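Local coordinates for protein flavodoxin (Fusobacterium nucleatum, PDB 6OHK) that binds flavin mononucleotide and, as a member of the flavodoxin family, probably carries electrons to a number of redox enzymes, at residues A[85-90]-A[116-121]; A[103-108]-A[139-144]; A[8-13]-A[50-55]. The protein carries 1 engineered substitution. All blocks are in the same frame, centred on the assembly; numbering follows the deposited sequence.

Contact 1. Residues A[85-90]-A[116-121]. With FMN (flavin mononucleotide), chain B.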
loop_
_atom_site.group_PDB
_atom_site.type_symbol
_atom_site.label_atom_id
_atom_site.label_comp_id
_atom_site.label_asym_id
_atom_site.label_seq_id
_atom_site.Cartn_x
_atom_site.Cartn_y
_atom_site.Cartn_z
ATOM N N VAL A 85 3.975 8.612 -0.649
ATOM C CA VAL A 85 3.169 7.417 -0.879
ATOM C C VAL A 85 3.472 6.365 0.170
ATOM O O VAL A 85 4.647 6.015 0.380
ATOM C CB VAL A 85 3.475 6.857 -2.266
ATOM C CG1 VAL A 85 2.587 5.684 -2.591
ATOM C CG2 VAL A 85 3.356 7.940 -3.326
ATOM N N GLY A 86 2.431 5.829 0.784
ATOM C CA GLY A 86 2.530 4.613 1.578
ATOM C C GLY A 86 1.894 3.453 0.838
ATOM O O GLY A 86 0.844 3.619 0.211
ATOM N N LEU A 87 2.526 2.284 0.913
ATOM C CA LEU A 87 2.080 1.067 0.255
ATOM C C LEU A 87 1.621 0.061 1.290
ATOM O O LEU A 87 2.301 -0.131 2.313
ATOM C CB LEU A 87 3.243 0.480 -0.537
ATOM C CG LEU A 87 3.880 1.407 -1.534
ATOM C CD1 LEU A 87 5.106 0.716 -2.148
ATOM C CD2 LEU A 87 2.916 1.834 -2.626
ATOM N N VAL A 88 0.483 -0.571 1.019
ATOM C CA VAL A 88 -0.071 -1.617 1.876
ATOM C C VAL A 88 -0.265 -2.866 1.039
ATOM O O VAL A 88 -0.956 -2.823 0.024
ATOM C CB VAL A 88 -1.404 -1.192 2.507
ATOM C CG1 VAL A 88 -1.921 -2.305 3.448
ATOM C CG2 VAL A 88 -1.232 0.127 3.270
ATOM N N GLY A 89 0.297 -3.980 1.484
ATOM C CA GLY A 89 0.057 -5.270 0.869
ATOM C C GLY A 89 -0.746 -6.167 1.783
ATOM O O GLY A 89 -0.621 -6.095 3.008
ATOM N N LEU A 90 -1.551 -7.040 1.185
ATOM C CA LEU A 90 -2.175 -8.177 1.871
ATOM C C LEU A 90 -1.677 -9.441 1.210
ATOM O O LEU A 90 -1.534 -9.495 -0.015
ATOM C CB LEU A 90 -3.670 -8.166 1.718
ATOM C CG LEU A 90 -4.448 -7.201 2.600
ATOM C CD1 LEU A 90 -4.438 -5.811 2.035
ATOM C CD2 LEU A 90 -5.863 -7.677 2.677
ATOM N N GLY A 116 8.600 10.056 -6.890
ATOM C CA GLY A 116 7.920 10.116 -5.612
ATOM C C GLY A 116 8.763 9.585 -4.487
ATOM O O GLY A 116 9.829 8.993 -4.684
ATOM N N LYS A 117 8.250 9.767 -3.289
ATOM C CA LYS A 117 8.866 9.266 -2.075
ATOM C C LYS A 117 7.954 8.210 -1.469
ATOM O O LYS A 117 6.779 8.497 -1.253
ATOM C CB LYS A 117 8.972 10.471 -1.116
ATOM C CG LYS A 117 9.719 10.253 0.143
ATOM C CD LYS A 117 9.799 11.538 0.975
ATOM C CE LYS A 117 10.862 11.298 2.056
ATOM N NZ LYS A 117 11.129 12.489 2.896
ATOM N N VAL A 118 8.487 7.043 -1.125
ATOM C CA VAL A 118 7.737 6.002 -0.432
ATOM C C VAL A 118 8.113 6.050 1.033
ATOM O O VAL A 118 9.309 6.035 1.379
ATOM C CB VAL A 118 8.008 4.608 -1.025
ATOM C CG1 VAL A 118 7.280 3.543 -0.212
ATOM C CG2 VAL A 118 7.553 4.610 -2.471
ATOM N N VAL A 119 7.127 6.130 1.893
ATOM C CA VAL A 119 7.315 6.237 3.327
ATOM C C VAL A 119 6.658 5.051 4.025
ATOM O O VAL A 119 5.880 4.321 3.421
ATOM C CB VAL A 119 6.750 7.576 3.850
ATOM C CG1 VAL A 119 7.508 8.761 3.239
ATOM C CG2 VAL A 119 5.265 7.705 3.538
ATOM N N GLY A 120 6.956 4.864 5.307
ATOM C CA GLY A 120 6.337 3.782 6.037
ATOM C C GLY A 120 6.911 2.409 5.762
ATOM O O GLY A 120 6.164 1.434 5.685
ATOM N N PHE A 121 8.220 2.308 5.621
ATOM C CA PHE A 121 8.842 0.987 5.665
ATOM C C PHE A 121 8.592 0.363 7.042
ATOM O O PHE A 121 8.414 1.047 8.044
ATOM C CB PHE A 121 10.350 1.079 5.412
ATOM C CG PHE A 121 10.747 1.333 4.010
ATOM C CD1 PHE A 121 9.864 1.728 3.029
ATOM C CD2 PHE A 121 12.089 1.147 3.661
ATOM C CE1 PHE A 121 10.320 1.933 1.744
ATOM C CE2 PHE A 121 12.543 1.361 2.395
ATOM C CZ PHE A 121 11.659 1.771 1.409
HETATM N N1 FMN B . -0.515 -13.925 -0.962
HETATM C C2 FMN B . 0.840 -13.567 -1.039
HETATM O O2 FMN B . 1.389 -13.032 -0.134
HETATM N N3 FMN B . 1.551 -13.904 -2.242
HETATM C C4 FMN B . 1.014 -14.549 -3.324
HETATM O O4 FMN B . 1.723 -14.766 -4.285
HETATM C C4A FMN B . -0.353 -14.919 -3.212
HETATM N N5 FMN B . -0.955 -15.588 -4.276
HETATM C C5A FMN B . -2.305 -15.987 -4.070
HETATM C C6 FMN B . -2.916 -16.782 -5.058
HETATM C C7 FMN B . -4.231 -17.175 -4.909
HETATM C C7M FMN B . -4.798 -17.968 -6.097
HETATM C C8 FMN B . -4.921 -16.880 -3.742
HETATM C C8M FMN B . -6.372 -17.300 -3.639
HETATM C C9 FMN B . -4.316 -16.099 -2.760
HETATM C C9A FMN B . -3.016 -15.687 -2.915
HETATM N N10 FMN B . -2.400 -14.875 -1.880
HETATM C C10 FMN B . -1.066 -14.564 -2.039
HETATM C "C1'" FMN B . -3.135 -14.514 -0.669
HETATM C "C2'" FMN B . -4.096 -13.314 -0.926
HETATM O "O2'" FMN B . -3.408 -12.160 -1.373
HETATM C "C3'" FMN B . -4.796 -12.953 0.397
HETATM O "O3'" FMN B . -5.664 -14.022 0.715
HETATM C "C4'" FMN B . -5.559 -11.631 0.427
HETATM O "O4'" FMN B . -6.001 -11.404 1.761
HETATM C "C5'" FMN B . -6.754 -11.607 -0.517
HETATM O "O5'" FMN B . -7.260 -10.282 -0.537
HETATM P P FMN B . -8.671 -9.963 -1.238
HETATM O O1P FMN B . -8.838 -8.477 -1.015
HETATM O O2P FMN B . -8.638 -10.329 -2.683
HETATM O O3P FMN B . -9.735 -10.781 -0.496
HETATM O O HOH W 1 5.150 2.130 1.965
#
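Leu87 overlaps Val118 through one branch each: Leu87 CD1 lies 4.1 Å from Val118 CG1, and the two side chains cross at about a right angle. Val118 holds CG1 anti to its backbone N (chi1 176°), and the same methyl passes 3.7 Å from Val85 O. The carbonyl of Val85 is the focus of the contact. Val119 N donates to Val85 O at 2.9 Å, tilted from the carbonyl plane, while Val118 CA adds a CA-H...O contact and Val119 CG2 lies 3.6 Å from the same oxygen. In the other direction Val85 N donates to Lys117 O at 2.9 Å. These two bonds make a parallel bridge between Val85 and Val118, whose side chains share a face of the sheet with Leu87. Beyond it the pairing opens. Leu87 N and Val119 O are joined through a water, 2.8 Å from Leu87 N and 2.7 Å from Val119 O, instead of a direct bond. Gly120 has a positive phi (77°), at which a CB would press on the preceding carbonyl O. At the far end of its strand Leu90 lines the flavin pocket, with CD2 3.8 Å from FMN O4'. Strand 84-90, helix 103-113 and strand 117-118 form a beta-alpha-beta unit, in which Val111 of the helix covers Val85 and Tyr108 covers Leu87 and Val118. Strand 51-59 runs along one edge of 84-90; on the other, 117-118 is followed by 139-145, an arrangement consistent with the split fifth strand of long-chain flavodoxins.

Contact 2. Residues A[103-108]-A[139-144]; sequences GIRYLY and KFIGLA
Ile141 meets Ile104, Arg105 and Tyr108 of helix 103-113, and the contacts across are of two kinds. The first is aliphatic packing. Ile104 and Ile141 slide past each other in opposite directions, with Ile104 CD1 3.8 Å from Ile141 CG1. The same CD1 reaches the backbone next to it, 3.9 Å from Gly142 N, at a place where Gly142 offers no side chain. In Ile141 a chi1 of 62° puts CG1 toward Ile104, and the extended chi2 (-174°) carries CD1 to the helix, 3.7 Å from Tyr108 CB.

The second kind is methyl groups against flat groups. Tyr108 and Ile141 cross obliquely: CG2 of Ile141 stands 4.0 Å above one face of the Tyr108 ring, offset toward the rim, and Ile141 CB is 3.8 Å from Tyr108 CD2. Ile141 CD1 likewise lies 4.0 Å above one face of the Arg105 guanidinium, again toward its rim, the two side chains crossing at about a right angle. The Arg105 chain, bent at chi2 and chi3, brings NE to 4.1 Å from Ile141 CD1.

Polar bonds from beyond the two segments hold the guanidinium in place. Arg105 NE donates to Ser133 O, NH2 forms a salt bridge with Glu136, and NH1 another with Asp109 one turn along the helix.

No hydrogen bond joins 103-108 to 139-144, so the attraction between them is essentially dispersion and apolar burial centred on Ile141. The bonds round the guanidinium fix its rotation and probably balance its charge, which leaves a flat face that a methyl group can cover.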
loop_
_atom_site.group_PDB
_atom_site.type_symbol
_atom_site.label_atom_id
_atom_site.label_comp_id
_atom_site.label_asym_id
_atom_site.label_seq_id
_atom_site.Cartn_x
_atom_site.Cartn_y
_atom_site.Cartn_z
ATOM N N GLY A 103 3.062 -7.921 -4.402
ATOM C CA GLY A 103 2.455 -6.985 -5.328
ATOM C C GLY A 103 2.895 -5.556 -5.115
ATOM O O GLY A 103 2.920 -4.766 -6.057
ATOM N N ILE A 104 3.263 -5.189 -3.889
ATOM C CA ILE A 104 3.659 -3.809 -3.652
ATOM C C ILE A 104 4.976 -3.454 -4.312
ATOM O O ILE A 104 5.236 -2.262 -4.512
ATOM C CB ILE A 104 3.628 -3.412 -2.170
ATOM C CG1 ILE A 104 4.646 -4.178 -1.315
ATOM C CG2 ILE A 104 2.225 -3.521 -1.614
ATOM C CD1 ILE A 104 4.730 -3.657 0.111
ATOM N N ARG A 105 5.797 -4.423 -4.718
ATOM C CA ARG A 105 7.016 -4.107 -5.461
ATOM C C ARG A 105 6.700 -3.412 -6.779
ATOM O O ARG A 105 7.398 -2.472 -7.178
ATOM C CB ARG A 105 7.819 -5.384 -5.704
ATOM C CG ARG A 105 9.014 -5.208 -6.659
ATOM C CD ARG A 105 10.004 -4.167 -6.261
ATOM N NE ARG A 105 10.702 -4.510 -5.030
ATOM C CZ ARG A 105 11.720 -3.811 -4.533
ATOM N NH1 ARG A 105 12.144 -2.694 -5.122
ATOM N NH2 ARG A 105 12.324 -4.221 -3.429
ATOM N N TYR A 106 5.666 -3.856 -7.467
ATOM C CA TYR A 106 5.325 -3.233 -8.746
ATOM C C TYR A 106 4.979 -1.763 -8.573
ATOM O O TYR A 106 5.358 -0.921 -9.397
ATOM C CB TYR A 106 4.168 -3.974 -9.415
ATOM C CG TYR A 106 4.577 -5.340 -9.859
ATOM C CD1 TYR A 106 4.430 -6.439 -9.022
ATOM C CD2 TYR A 106 5.124 -5.539 -11.116
ATOM C CE1 TYR A 106 4.860 -7.675 -9.404
ATOM C CE2 TYR A 106 5.536 -6.801 -11.515
ATOM C CZ TYR A 106 5.393 -7.851 -10.650
ATOM O OH TYR A 106 5.810 -9.123 -11.048
ATOM N N LEU A 107 4.267 -1.426 -7.494
ATOM C CA LEU A 107 3.886 -0.048 -7.229
ATOM C C LEU A 107 5.091 0.760 -6.786
ATOM O O LEU A 107 5.307 1.892 -7.255
ATOM C CB LEU A 107 2.768 -0.033 -6.186
ATOM C CG LEU A 107 1.556 -0.898 -6.523
ATOM C CD1 LEU A 107 0.510 -0.749 -5.420
ATOM C CD2 LEU A 107 0.939 -0.532 -7.860
ATOM N N TYR A 108 5.887 0.204 -5.872
ATOM C CA TYR A 108 7.082 0.885 -5.370
ATOM C C TYR A 108 7.984 1.327 -6.506
ATOM O O TYR A 108 8.445 2.471 -6.550
ATOM C CB TYR A 108 7.853 -0.080 -4.473
ATOM C CG TYR A 108 9.130 0.491 -3.887
ATOM C CD1 TYR A 108 10.349 0.386 -4.529
ATOM C CD2 TYR A 108 9.102 1.144 -2.674
ATOM C CE1 TYR A 108 11.515 0.928 -3.952
ATOM C CE2 TYR A 108 10.228 1.672 -2.103
ATOM C CZ TYR A 108 11.430 1.559 -2.738
ATOM O OH TYR A 108 12.563 2.102 -2.117
ATOM N N LYS A 139 14.251 -3.450 5.421
ATOM C CA LYS A 139 12.874 -3.346 5.887
ATOM C C LYS A 139 11.925 -3.696 4.754
ATOM O O LYS A 139 12.277 -3.577 3.585
ATOM C CB LYS A 139 12.577 -1.934 6.364
ATOM C CG LYS A 139 13.309 -1.598 7.683
ATOM C CD LYS A 139 12.812 -0.295 8.289
ATOM C CE LYS A 139 13.470 -0.035 9.625
ATOM N NZ LYS A 139 13.025 1.260 10.209
ATOM N N PHE A 140 10.709 -4.106 5.106
ATOM C CA PHE A 140 9.672 -4.171 4.088
ATOM C C PHE A 140 9.347 -2.766 3.584
ATOM O O PHE A 140 9.301 -1.812 4.363
ATOM C CB PHE A 140 8.410 -4.790 4.677
ATOM C CG PHE A 140 8.458 -6.276 4.880
ATOM C CD1 PHE A 140 9.039 -7.144 3.955
ATOM C CD2 PHE A 140 7.834 -6.820 6.004
ATOM C CE1 PHE A 140 9.028 -8.527 4.163
ATOM C CE2 PHE A 140 7.818 -8.202 6.201
ATOM C CZ PHE A 140 8.406 -9.035 5.281
ATOM N N ILE A 141 9.095 -2.668 2.272
ATOM C CA ILE A 141 8.869 -1.394 1.607
ATOM C C ILE A 141 7.473 -0.816 1.848
ATOM O O ILE A 141 7.145 0.236 1.272
ATOM C CB ILE A 141 9.170 -1.493 0.107
ATOM C CG1 ILE A 141 8.248 -2.510 -0.601
ATOM C CG2 ILE A 141 10.655 -1.808 -0.094
ATOM C CD1 ILE A 141 8.557 -2.778 -2.014
ATOM N N GLY A 142 6.675 -1.437 2.700
ATOM C CA GLY A 142 5.372 -0.918 3.063
ATOM C C GLY A 142 4.824 -1.719 4.211
ATOM O O GLY A 142 5.531 -2.524 4.835
ATOM N N LEU A 143 3.543 -1.543 4.454
ATOM C CA LEU A 143 2.845 -2.297 5.473
ATOM C C LEU A 143 2.433 -3.645 4.916
ATOM O O LEU A 143 1.774 -3.703 3.869
ATOM C CB LEU A 143 1.615 -1.516 5.900
ATOM C CG LEU A 143 0.791 -2.098 7.019
ATOM C CD1 LEU A 143 1.619 -2.222 8.294
ATOM C CD2 LEU A 143 -0.439 -1.301 7.227
ATOM N N ALA A 144 2.809 -4.723 5.602
ATOM C CA ALA A 144 2.558 -6.089 5.138
ATOM C C ALA A 144 1.537 -6.737 6.058
ATOM O O ALA A 144 1.810 -6.946 7.252
ATOM C CB ALA A 144 3.873 -6.866 5.109
#

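Contact 3. Residues A[8-13]-A[50-55]. With FMN (flavin mononucleotide), chain B.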
loop_
_atom_site.group_PDB
_atom_site.type_symbol
_atom_site.label_atom_id
_atom_site.label_comp_id
_atom_site.label_asym_id
_atom_site.label_seq_id
_atom_site.Cartn_x
_atom_site.Cartn_y
_atom_site.Cartn_z
ATOM N N GLY A 8 -5.327 10.437 -0.855
ATOM C CA GLY A 8 -5.989 9.547 -1.801
ATOM C C GLY A 8 -5.678 8.101 -1.505
ATOM O O GLY A 8 -4.504 7.722 -1.489
ATOM N N ILE A 9 -6.705 7.305 -1.257
ATOM C CA ILE A 9 -6.572 5.885 -0.955
ATOM C C ILE A 9 -7.059 5.102 -2.158
ATOM O O ILE A 9 -8.218 5.260 -2.574
ATOM C CB ILE A 9 -7.393 5.518 0.286
ATOM C CG1 ILE A 9 -7.034 6.418 1.468
ATOM C CG2 ILE A 9 -7.219 4.043 0.607
ATOM C CD1 ILE A 9 -7.957 6.230 2.655
ATOM N N PHE A 10 -6.201 4.280 -2.728
ATOM C CA PHE A 10 -6.504 3.515 -3.935
ATOM C C PHE A 10 -6.287 2.041 -3.639
ATOM O O PHE A 10 -5.229 1.681 -3.128
ATOM C CB PHE A 10 -5.579 3.945 -5.060
ATOM C CG PHE A 10 -5.862 5.356 -5.537
ATOM C CD1 PHE A 10 -5.377 6.477 -4.849
ATOM C CD2 PHE A 10 -6.664 5.570 -6.640
ATOM C CE1 PHE A 10 -5.708 7.740 -5.255
ATOM C CE2 PHE A 10 -6.989 6.852 -7.053
ATOM C CZ PHE A 10 -6.514 7.916 -6.362
ATOM N N TYR A 11 -7.290 1.209 -3.914
ATOM C CA TYR A 11 -7.201 -0.210 -3.582
ATOM C C TYR A 11 -7.785 -1.048 -4.704
ATOM O O TYR A 11 -8.513 -0.553 -5.562
ATOM C CB TYR A 11 -7.897 -0.520 -2.243
ATOM C CG TYR A 11 -9.383 -0.514 -2.349
ATOM C CD1 TYR A 11 -10.102 0.668 -2.295
ATOM C CD2 TYR A 11 -10.093 -1.704 -2.540
ATOM C CE1 TYR A 11 -11.480 0.674 -2.438
ATOM C CE2 TYR A 11 -11.477 -1.695 -2.689
ATOM C CZ TYR A 11 -12.151 -0.500 -2.633
ATOM O OH TYR A 11 -13.560 -0.564 -2.797
ATOM N N ALA A 12 -7.531 -2.352 -4.617
ATOM C CA ALA A 12 -8.220 -3.351 -5.409
ATOM C C ALA A 12 -8.512 -4.525 -4.504
ATOM O O ALA A 12 -7.850 -4.716 -3.494
ATOM C CB ALA A 12 -7.359 -3.804 -6.584
ATOM N N THR A 13 -9.475 -5.349 -4.906
ATOM C CA THR A 13 -9.823 -6.546 -4.130
ATOM C C THR A 13 -10.392 -7.608 -5.046
ATOM O O THR A 13 -11.096 -7.277 -5.999
ATOM C CB THR A 13 -10.826 -6.218 -3.014
ATOM O OG1 THR A 13 -11.007 -7.351 -2.163
ATOM C CG2 THR A 13 -12.181 -5.825 -3.567
ATOM N N GLU A 50 -1.352 14.659 -3.392
ATOM C CA GLU A 50 0.041 14.676 -2.979
ATOM C C GLU A 50 0.350 13.628 -1.941
ATOM O O GLU A 50 1.513 13.263 -1.793
ATOM C CB GLU A 50 0.429 16.058 -2.445
ATOM C CG GLU A 50 0.227 17.175 -3.516
ATOM C CD GLU A 50 0.804 18.528 -3.108
ATOM O OE1 GLU A 50 1.629 18.582 -2.171
ATOM O OE2 GLU A 50 0.428 19.541 -3.739
ATOM N N ASN A 51 -0.644 13.218 -1.175
ATOM C CA ASN A 51 -0.519 12.183 -0.171
ATOM C C ASN A 51 -1.325 10.989 -0.649
ATOM O O ASN A 51 -2.506 11.144 -0.968
ATOM C CB ASN A 51 -1.116 12.665 1.151
ATOM C CG ASN A 51 -0.385 13.853 1.725
ATOM O OD1 ASN A 51 0.827 13.966 1.562
ATOM N ND2 ASN A 51 -1.115 14.731 2.418
ATOM N N LEU A 52 -0.705 9.808 -0.707
ATOM C CA LEU A 52 -1.327 8.618 -1.274
ATOM C C LEU A 52 -1.097 7.410 -0.399
ATOM O O LEU A 52 -0.023 7.229 0.176
ATOM C CB LEU A 52 -0.696 8.326 -2.629
ATOM C CG LEU A 52 -1.071 9.280 -3.758
ATOM C CD1 LEU A 52 -0.100 9.128 -4.913
ATOM C CD2 LEU A 52 -2.483 9.031 -4.251
ATOM N N ILE A 53 -2.114 6.561 -0.338
ATOM C CA ILE A 53 -2.008 5.210 0.213
ATOM C C ILE A 53 -2.499 4.250 -0.857
ATOM O O ILE A 53 -3.658 4.344 -1.288
ATOM C CB ILE A 53 -2.840 5.074 1.493
ATOM C CG1 ILE A 53 -2.335 6.029 2.572
ATOM C CG2 ILE A 53 -2.847 3.610 1.973
ATOM C CD1 ILE A 53 -3.218 6.085 3.815
ATOM N N LEU A 54 -1.631 3.364 -1.320
ATOM C CA LEU A 54 -1.942 2.412 -2.388
ATOM C C LEU A 54 -1.942 1.021 -1.792
ATOM O O LEU A 54 -0.979 0.634 -1.132
ATOM C CB LEU A 54 -0.901 2.490 -3.511
ATOM C CG LEU A 54 -0.532 3.890 -3.997
ATOM C CD1 LEU A 54 0.453 3.764 -5.154
ATOM C CD2 LEU A 54 -1.720 4.733 -4.412
ATOM N N VAL A 55 -3.035 0.291 -1.981
ATOM C CA VAL A 55 -3.299 -0.970 -1.285
ATOM C C VAL A 55 -3.574 -2.063 -2.305
ATOM O O VAL A 55 -4.407 -1.897 -3.198
ATOM C CB VAL A 55 -4.517 -0.823 -0.358
ATOM C CG1 VAL A 55 -4.697 -2.087 0.470
ATOM C CG2 VAL A 55 -4.435 0.428 0.504
HETATM N N1 FMN B . -0.515 -13.925 -0.962
HETATM C C2 FMN B . 0.840 -13.567 -1.039
HETATM O O2 FMN B . 1.389 -13.032 -0.134
HETATM N N3 FMN B . 1.551 -13.904 -2.242
HETATM C C4 FMN B . 1.014 -14.549 -3.324
HETATM O O4 FMN B . 1.723 -14.766 -4.285
HETATM C C4A FMN B . -0.353 -14.919 -3.212
HETATM N N5 FMN B . -0.955 -15.588 -4.276
HETATM C C5A FMN B . -2.305 -15.987 -4.070
HETATM C C6 FMN B . -2.916 -16.782 -5.058
HETATM C C7 FMN B . -4.231 -17.175 -4.909
HETATM C C7M FMN B . -4.798 -17.968 -6.097
HETATM C C8 FMN B . -4.921 -16.880 -3.742
HETATM C C8M FMN B . -6.372 -17.300 -3.639
HETATM C C9 FMN B . -4.316 -16.099 -2.760
HETATM C C9A FMN B . -3.016 -15.687 -2.915
HETATM N N10 FMN B . -2.400 -14.875 -1.880
HETATM C C10 FMN B . -1.066 -14.564 -2.039
HETATM C "C1'" FMN B . -3.135 -14.514 -0.669
HETATM C "C2'" FMN B . -4.096 -13.314 -0.926
HETATM O "O2'" FMN B . -3.408 -12.160 -1.373
HETATM C "C3'" FMN B . -4.796 -12.953 0.397
HETATM O "O3'" FMN B . -5.664 -14.022 0.715
HETATM C "C4'" FMN B . -5.559 -11.631 0.427
HETATM O "O4'" FMN B . -6.001 -11.404 1.761
HETATM C "C5'" FMN B . -6.754 -11.607 -0.517
HETATM O "O5'" FMN B . -7.260 -10.282 -0.537
HETATM P P FMN B . -8.671 -9.963 -1.238
HETATM O O1P FMN B . -8.838 -8.477 -1.015
HETATM O O2P FMN B . -8.638 -10.329 -2.683
HETATM O O3P FMN B . -9.735 -10.781 -0.496
#
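Phe10 and Leu52 make the tight side of this contact: Phe10 CE1 lies 3.6 Å from Leu52 CD2, and the two side chains approach at a slant. Leu54 lies beside Phe10 and points the same way, its CD2 4.0 Å from Phe10 CB. Gly8, paired with Leu52, has no side chain; a CB there would run into Phe10 CE1, and Leu52 CD2 comes to 3.7 Å from Gly8 O. Phe37 stacks on the Phe10 ring, adding an aromatic neighbour from strand 34-38.

Beneath these groups the backbones are closely matched. Gly8 N donates to Asn51 O, Ile53 N to Gly8 O, Phe10 N to Ile53 O at 2.9 Å, and Val55 N to Phe10 O at 2.8 Å. The strand axes run 10° apart. This is the central parallel sheet of the flavodoxin-like alpha/beta fold, in which strand 7-11 leads into the phosphate-binding loop, and strand 34-38 pairs with the other edge of 7-11.

Ile9 and Ile53, on the opposite face, meet less closely, Ile9 CG1 being 4.4 Å from Ile53 CB. Pairing slackens at the C-terminal end: Ala12 N reaches Val55 O only by a weak bond of 3.5 Å. Tyr11 keeps its CB against Val55 but sends its partly exposed ring away, toward Val19 and Val22 of helix 17-28. Thr13 makes no contact with 50-55; its OG1, anti to the backbone N, donates to FMN O1P at 2.7 Å and also pairs with the backbone N of the engineered Gly16.

All three contacts are buried and meet in one sheet. Strand 84-90 of contact 1 is central: it bonds to strand 51-59 of contact 3 on one edge (Gly86 N to Leu52 O, Val88 N to Leu54 O) and to strand 139-145 of contact 2 on the other. Contact 3 is the more extensively paired, with four good backbone bonds that weaken at the FMN end; contact 1 is equally buried, and its 117-118 side reaches solvent at Lys117. Contact 2 lays helix 103-113 against the sheet by apolar packing, and Leu107 of that helix also touches Leu54 of contact 3. Contacts 1 and 3 both reach FMN, by Leu90 packing and a Thr13 hydrogen bond respectively.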